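Local coordinates for protein 4-alpha-glucanotransferase (Corynebacterium glutamicum, PDB 5B68) that belongs to the amylomaltase (disproportionating enzyme) family, joining an N-terminal beta-sandwich domain to a TIM-barrel-type glucanotransferase domain, at residues P245-L259 against Y290-P304. Sequence-based numbering, arbitrary orientation.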
loop_
_atom_site.group_PDB
_atom_site.type_symbol
_atom_site.label_atom_id
_atom_site.label_comp_id
_atom_site.label_asym_id
_atom_site.label_seq_id
_atom_site.Cartn_x
_atom_site.Cartn_y
_atom_site.Cartn_z
ATOM N N PRO A 245 10.407 12.198 -4.903
ATOM C CA PRO A 245 10.870 13.087 -5.945
ATOM C C PRO A 245 11.901 12.532 -6.932
ATOM O O PRO A 245 12.108 13.185 -7.926
ATOM C CB PRO A 245 11.431 14.324 -5.152
ATOM C CG PRO A 245 10.934 14.120 -3.748
ATOM C CD PRO A 245 10.910 12.622 -3.574
ATOM N N ILE A 246 12.431 11.335 -6.713
ATOM C CA ILE A 246 13.314 10.683 -7.685
ATOM C C ILE A 246 12.702 10.501 -9.056
ATOM O O ILE A 246 13.436 10.388 -10.063
ATOM C CB ILE A 246 13.846 9.391 -7.182
ATOM C CG1 ILE A 246 15.221 9.093 -7.837
ATOM C CG2 ILE A 246 12.870 8.212 -7.294
ATOM C CD1 ILE A 246 15.805 7.821 -7.289
ATOM N N TYR A 247 11.375 10.500 -9.080
ATOM C CA TYR A 247 10.601 10.300 -10.288
ATOM C C TYR A 247 10.321 11.568 -11.108
ATOM O O TYR A 247 9.803 11.477 -12.188
ATOM C CB TYR A 247 9.282 9.601 -9.965
ATOM C CG TYR A 247 9.400 8.188 -9.444
ATOM C CD1 TYR A 247 9.851 7.163 -10.251
ATOM C CD2 TYR A 247 9.028 7.878 -8.154
ATOM C CE1 TYR A 247 9.947 5.881 -9.780
ATOM C CE2 TYR A 247 9.121 6.607 -7.683
ATOM C CZ TYR A 247 9.584 5.606 -8.499
ATOM O OH TYR A 247 9.656 4.348 -8.014
ATOM N N ILE A 248 10.660 12.740 -10.589
ATOM C CA ILE A 248 10.481 13.934 -11.312
ATOM C C ILE A 248 11.340 13.924 -12.586
ATOM O O ILE A 248 12.551 13.565 -12.521
ATOM C CB ILE A 248 10.896 15.141 -10.474
ATOM C CG1 ILE A 248 9.929 15.335 -9.275
ATOM C CG2 ILE A 248 10.901 16.381 -11.325
ATOM C CD1 ILE A 248 10.444 16.379 -8.286
ATOM N N ARG A 249 10.748 14.293 -13.716
ATOM C CA ARG A 249 11.534 14.553 -14.908
ATOM C C ARG A 249 11.783 16.030 -14.931
ATOM O O ARG A 249 10.894 16.816 -15.158
ATOM C CB ARG A 249 10.823 14.184 -16.193
ATOM C CG ARG A 249 11.647 14.604 -17.400
ATOM C CD ARG A 249 11.257 13.932 -18.694
ATOM N NE ARG A 249 11.481 12.500 -18.702
ATOM C CZ ARG A 249 11.314 11.763 -19.784
ATOM N NH1 ARG A 249 10.948 12.352 -20.901
ATOM N NH2 ARG A 249 11.495 10.463 -19.756
ATOM N N VAL A 250 13.023 16.395 -14.718
ATOM C CA VAL A 250 13.303 17.806 -14.450
ATOM C C VAL A 250 13.068 18.678 -15.635
ATOM O O VAL A 250 12.651 19.853 -15.520
ATOM C CB VAL A 250 14.732 17.998 -13.838
ATOM C CG1 VAL A 250 14.928 17.170 -12.574
ATOM C CG2 VAL A 250 15.836 17.725 -14.870
ATOM N N GLU A 251 13.358 18.126 -16.826
ATOM C CA GLU A 251 13.125 18.843 -18.083
ATOM C C GLU A 251 11.661 19.192 -18.361
ATOM O O GLU A 251 11.392 20.116 -19.118
ATOM C CB GLU A 251 13.744 18.111 -19.308
ATOM C CG GLU A 251 15.245 17.844 -19.215
ATOM C CD GLU A 251 15.616 16.509 -18.614
ATOM O OE1 GLU A 251 14.761 15.850 -17.894
ATOM O OE2 GLU A 251 16.774 16.103 -18.852
ATOM N N ASP A 252 10.711 18.492 -17.722
ATOM C CA ASP A 252 9.286 18.845 -17.878
ATOM C C ASP A 252 8.791 19.955 -16.948
ATOM O O ASP A 252 7.648 20.441 -17.086
ATOM C CB ASP A 252 8.415 17.576 -17.595
ATOM C CG ASP A 252 8.536 16.515 -18.664
ATOM O OD1 ASP A 252 9.158 16.761 -19.724
ATOM O OD2 ASP A 252 8.037 15.401 -18.438
ATOM N N ILE A 253 9.637 20.422 -16.031
ATOM C CA ILE A 253 9.189 21.473 -15.138
ATOM C C ILE A 253 9.120 22.796 -15.962
ATOM O O ILE A 253 10.117 23.164 -16.574
ATOM C CB ILE A 253 10.121 21.629 -13.923
ATOM C CG1 ILE A 253 10.329 20.335 -13.109
ATOM C CG2 ILE A 253 9.586 22.758 -13.030
ATOM C CD1 ILE A 253 11.577 20.321 -12.223
ATOM N N PRO A 254 7.996 23.518 -15.968
ATOM C CA PRO A 254 7.966 24.722 -16.805
ATOM C C PRO A 254 9.128 25.706 -16.527
ATOM O O PRO A 254 9.668 26.270 -17.473
ATOM C CB PRO A 254 6.629 25.372 -16.448
ATOM C CG PRO A 254 5.745 24.184 -16.192
ATOM C CD PRO A 254 6.634 23.208 -15.460
ATOM N N GLU A 255 9.551 25.823 -15.281
ATOM C CA GLU A 255 10.602 26.799 -14.922
ATOM C C GLU A 255 12.004 26.332 -15.361
ATOM O O GLU A 255 12.958 27.145 -15.363
ATOM C CB GLU A 255 10.593 27.127 -13.413
ATOM C CG GLU A 255 9.421 27.997 -12.926
ATOM C CD GLU A 255 8.104 27.240 -12.929
ATOM O OE1 GLU A 255 8.156 26.005 -12.680
ATOM O OE2 GLU A 255 7.032 27.820 -13.209
ATOM N N PHE A 256 12.156 25.048 -15.733
ATOM C CA PHE A 256 13.400 24.513 -16.296
ATOM C C PHE A 256 13.884 25.396 -17.454
ATOM O O PHE A 256 15.096 25.690 -17.601
ATOM C CB PHE A 256 13.192 23.099 -16.844
ATOM C CG PHE A 256 14.397 22.528 -17.546
ATOM C CD1 PHE A 256 15.385 21.913 -16.829
ATOM C CD2 PHE A 256 14.523 22.626 -18.924
ATOM C CE1 PHE A 256 16.500 21.401 -17.467
ATOM C CE2 PHE A 256 15.638 22.114 -19.567
ATOM C CZ PHE A 256 16.625 21.510 -18.833
ATOM N N ASN A 257 12.909 25.851 -18.226
ATOM C CA ASN A 257 13.176 26.605 -19.431
ATOM C C ASN A 257 13.674 28.009 -19.159
ATOM O O ASN A 257 14.107 28.670 -20.083
ATOM C CB ASN A 257 11.928 26.614 -20.300
ATOM C CG ASN A 257 11.475 25.193 -20.625
ATOM O OD1 ASN A 257 12.258 24.434 -21.178
ATOM N ND2 ASN A 257 10.271 24.791 -20.171
ATOM N N GLN A 258 13.619 28.454 -17.898
ATOM C CA GLN A 258 14.160 29.742 -17.504
ATOM C C GLN A 258 15.605 29.642 -17.121
ATOM O O GLN A 258 16.257 30.660 -16.900
ATOM C CB GLN A 258 13.326 30.341 -16.329
ATOM C CG GLN A 258 11.909 30.778 -16.717
ATOM C CD GLN A 258 10.990 30.965 -15.499
ATOM O OE1 GLN A 258 11.422 31.485 -14.467
ATOM N NE2 GLN A 258 9.711 30.565 -15.621
ATOM N N LEU A 259 16.165 28.447 -17.023
ATOM C CA LEU A 259 17.567 28.345 -16.688
ATOM C C LEU A 259 18.356 28.864 -17.888
ATOM O O LEU A 259 17.882 28.802 -19.052
ATOM C CB LEU A 259 17.984 26.915 -16.372
ATOM C CG LEU A 259 17.421 26.242 -15.090
ATOM C CD1 LEU A 259 17.962 24.839 -14.920
ATOM C CD2 LEU A 259 17.729 27.072 -13.827
ATOM N N TYR A 290 19.631 10.252 -8.285
ATOM C CA TYR A 290 18.844 11.104 -7.349
ATOM C C TYR A 290 19.646 12.367 -6.997
ATOM O O TYR A 290 19.141 13.493 -7.077
ATOM C CB TYR A 290 18.521 10.303 -6.092
ATOM C CG TYR A 290 17.434 10.864 -5.190
ATOM C CD1 TYR A 290 16.525 11.812 -5.634
ATOM C CD2 TYR A 290 17.356 10.429 -3.873
ATOM C CE1 TYR A 290 15.509 12.291 -4.763
ATOM C CE2 TYR A 290 16.333 10.870 -3.026
ATOM C CZ TYR A 290 15.435 11.814 -3.478
ATOM O OH TYR A 290 14.440 12.228 -2.595
ATOM N N ALA A 291 20.896 12.126 -6.644
ATOM C CA ALA A 291 21.808 13.232 -6.322
ATOM C C ALA A 291 21.871 14.229 -7.456
ATOM O O ALA A 291 21.810 15.417 -7.235
ATOM C CB ALA A 291 23.199 12.710 -5.951
ATOM N N ALA A 292 21.952 13.747 -8.691
ATOM C CA ALA A 292 21.993 14.642 -9.833
ATOM C C ALA A 292 20.686 15.409 -10.091
ATOM O O ALA A 292 20.674 16.619 -10.345
ATOM C CB ALA A 292 22.419 13.847 -11.065
ATOM N N LYS A 293 19.536 14.710 -9.987
ATOM C CA LYS A 293 18.280 15.425 -10.072
ATOM C C LYS A 293 18.144 16.511 -8.975
ATOM O O LYS A 293 17.669 17.579 -9.239
ATOM C CB LYS A 293 17.103 14.443 -10.005
ATOM C CG LYS A 293 16.955 13.604 -11.299
ATOM C CD LYS A 293 15.645 12.822 -11.327
ATOM C CE LYS A 293 15.545 11.924 -12.606
ATOM N NZ LYS A 293 14.163 11.409 -12.766
ATOM N N LEU A 294 18.523 16.160 -7.759
ATOM C CA LEU A 294 18.343 17.090 -6.616
ATOM C C LEU A 294 19.158 18.368 -6.873
ATOM O O LEU A 294 18.699 19.494 -6.652
ATOM C CB LEU A 294 18.722 16.431 -5.312
ATOM C CG LEU A 294 17.697 15.415 -4.802
ATOM C CD1 LEU A 294 18.251 14.394 -3.833
ATOM C CD2 LEU A 294 16.498 16.182 -4.262
ATOM N N GLN A 295 20.350 18.186 -7.422
ATOM C CA GLN A 295 21.179 19.316 -7.773
ATOM C C GLN A 295 20.529 20.223 -8.810
ATOM O O GLN A 295 20.551 21.441 -8.694
ATOM C CB GLN A 295 22.533 18.840 -8.267
ATOM C CG GLN A 295 23.410 19.988 -8.709
ATOM C CD GLN A 295 24.798 19.501 -9.033
ATOM O OE1 GLN A 295 25.786 20.034 -8.519
ATOM N NE2 GLN A 295 24.883 18.439 -9.843
ATOM N N VAL A 296 19.930 19.641 -9.845
ATOM C CA VAL A 296 19.232 20.436 -10.799
ATOM C C VAL A 296 17.994 21.097 -10.192
ATOM O O VAL A 296 17.688 22.267 -10.507
ATOM C CB VAL A 296 18.767 19.556 -12.015
ATOM C CG1 VAL A 296 17.897 20.349 -12.959
ATOM C CG2 VAL A 296 20.008 18.952 -12.681
ATOM N N LEU A 297 17.265 20.325 -9.337
ATOM C CA LEU A 297 16.002 20.854 -8.764
ATOM C C LEU A 297 16.334 22.090 -7.895
ATOM O O LEU A 297 15.625 23.076 -7.969
ATOM C CB LEU A 297 15.305 19.800 -7.954
ATOM C CG LEU A 297 14.627 18.798 -8.891
ATOM C CD1 LEU A 297 14.457 17.464 -8.172
ATOM C CD2 LEU A 297 13.280 19.394 -9.357
ATOM N N ARG A 298 17.482 22.035 -7.227
ATOM C CA ARG A 298 17.962 23.163 -6.404
ATOM C C ARG A 298 18.180 24.381 -7.278
ATOM O O ARG A 298 17.772 25.484 -6.899
ATOM C CB ARG A 298 19.198 22.788 -5.565
ATOM C CG ARG A 298 18.855 21.945 -4.360
ATOM C CD ARG A 298 20.039 21.787 -3.444
ATOM N NE ARG A 298 21.055 20.933 -4.033
ATOM C CZ ARG A 298 21.193 19.614 -3.838
ATOM N NH1 ARG A 298 20.354 18.922 -3.071
ATOM N NH2 ARG A 298 22.204 18.989 -4.428
ATOM N N ALA A 299 18.732 24.205 -8.473
ATOM C CA ALA A 299 18.805 25.326 -9.422
ATOM C C ALA A 299 17.465 25.814 -9.952
ATOM O O ALA A 299 17.220 27.011 -10.076
ATOM C CB ALA A 299 19.773 24.991 -10.558
ATOM N N ILE A 300 16.539 24.913 -10.281
ATOM C CA ILE A 300 15.292 25.422 -10.855
ATOM C C ILE A 300 14.469 26.125 -9.774
ATOM O O ILE A 300 13.605 26.963 -10.085
ATOM C CB ILE A 300 14.461 24.247 -11.430
ATOM C CG1 ILE A 300 15.209 23.575 -12.605
ATOM C CG2 ILE A 300 13.074 24.703 -11.873
ATOM C CD1 ILE A 300 14.771 22.156 -12.905
ATOM N N PHE A 301 14.681 25.715 -8.505
ATOM C CA PHE A 301 13.914 26.285 -7.381
ATOM C C PHE A 301 14.114 27.797 -7.292
ATOM O O PHE A 301 13.187 28.539 -6.870
ATOM C CB PHE A 301 14.317 25.635 -6.092
ATOM C CG PHE A 301 13.569 26.152 -4.859
ATOM C CD1 PHE A 301 12.182 26.031 -4.756
ATOM C CD2 PHE A 301 14.275 26.715 -3.787
ATOM C CE1 PHE A 301 11.521 26.469 -3.620
ATOM C CE2 PHE A 301 13.613 27.143 -2.633
ATOM C CZ PHE A 301 12.245 27.015 -2.547
ATOM N N GLU A 302 15.313 28.244 -7.694
ATOM C CA GLU A 302 15.619 29.706 -7.766
ATOM C C GLU A 302 14.850 30.490 -8.813
ATOM O O GLU A 302 14.824 31.715 -8.756
ATOM C CB GLU A 302 17.103 29.938 -8.016
ATOM C CG GLU A 302 18.060 29.416 -6.973
ATOM C CD GLU A 302 17.828 29.970 -5.567
ATOM O OE1 GLU A 302 17.843 29.161 -4.614
ATOM O OE2 GLU A 302 17.623 31.205 -5.410
ATOM N N MET A 303 14.279 29.830 -9.819
ATOM C CA MET A 303 13.634 30.545 -10.904
ATOM C C MET A 303 12.314 31.087 -10.452
ATOM O O MET A 303 11.615 30.422 -9.693
ATOM C CB MET A 303 13.360 29.626 -12.096
ATOM C CG MET A 303 14.585 29.051 -12.768
ATOM S SD MET A 303 15.622 30.367 -13.529
ATOM C CE MET A 303 16.914 30.347 -12.311
ATOM N N PRO A 304 11.960 32.288 -10.913
ATOM C CA PRO A 304 10.726 32.925 -10.474
ATOM C C PRO A 304 9.554 32.380 -11.229
ATOM O O PRO A 304 9.640 32.135 -12.440
ATOM C CB PRO A 304 10.955 34.415 -10.800
ATOM C CG PRO A 304 11.907 34.383 -11.951
ATOM C CD PRO A 304 12.812 33.221 -11.680
#
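K293 ties helix 286-301 to the loop 245-259 by donating from NZ to two backbone carbonyls, 2.7 Å to I248 O and 3.0 Å to I246 O. With CG anti to the carbonyl carbon (chi1 -72°) and the chain extended beyond it, the side chain spans the gap. NZ is tilted from both carbonyl planes, 38° at I248 and 27° at I246. One ammonium group thereby serves two carbonyls of buried residues, one within the 3-10 turn 245-247 and one just after it. Next to this clasp, I246 sets CB over one face of the Y290 ring, with CG1 3.7 Å from its CD1; the Y290 hydroxyl hydrogen-bonds to E225 O.

Further along the helix the contact turns apolar. V250 meets V296 with CG2 and L297 with CG1, while I253 CD1 presses tightly on L297 CD2 (3.5 Å). I300 CD1 touches that same I253 methyl and also meets the F256 ring at its edge, near the ring plane, 4.0 Å from F256 CD1. L259 rests CD1 on I300 CG1 and CD2 on M303 CE (3.7 Å). M303 CG packs on E255 O, and its SD lies 3.4 Å from Q258 O. Helix 261-277 adds M270 and I267. A loop of successive 3-10 turns thus packs along helix 286-301, within the helical insertion linking strands 215-218 and 382-387 of the TIM-barrel-type domain.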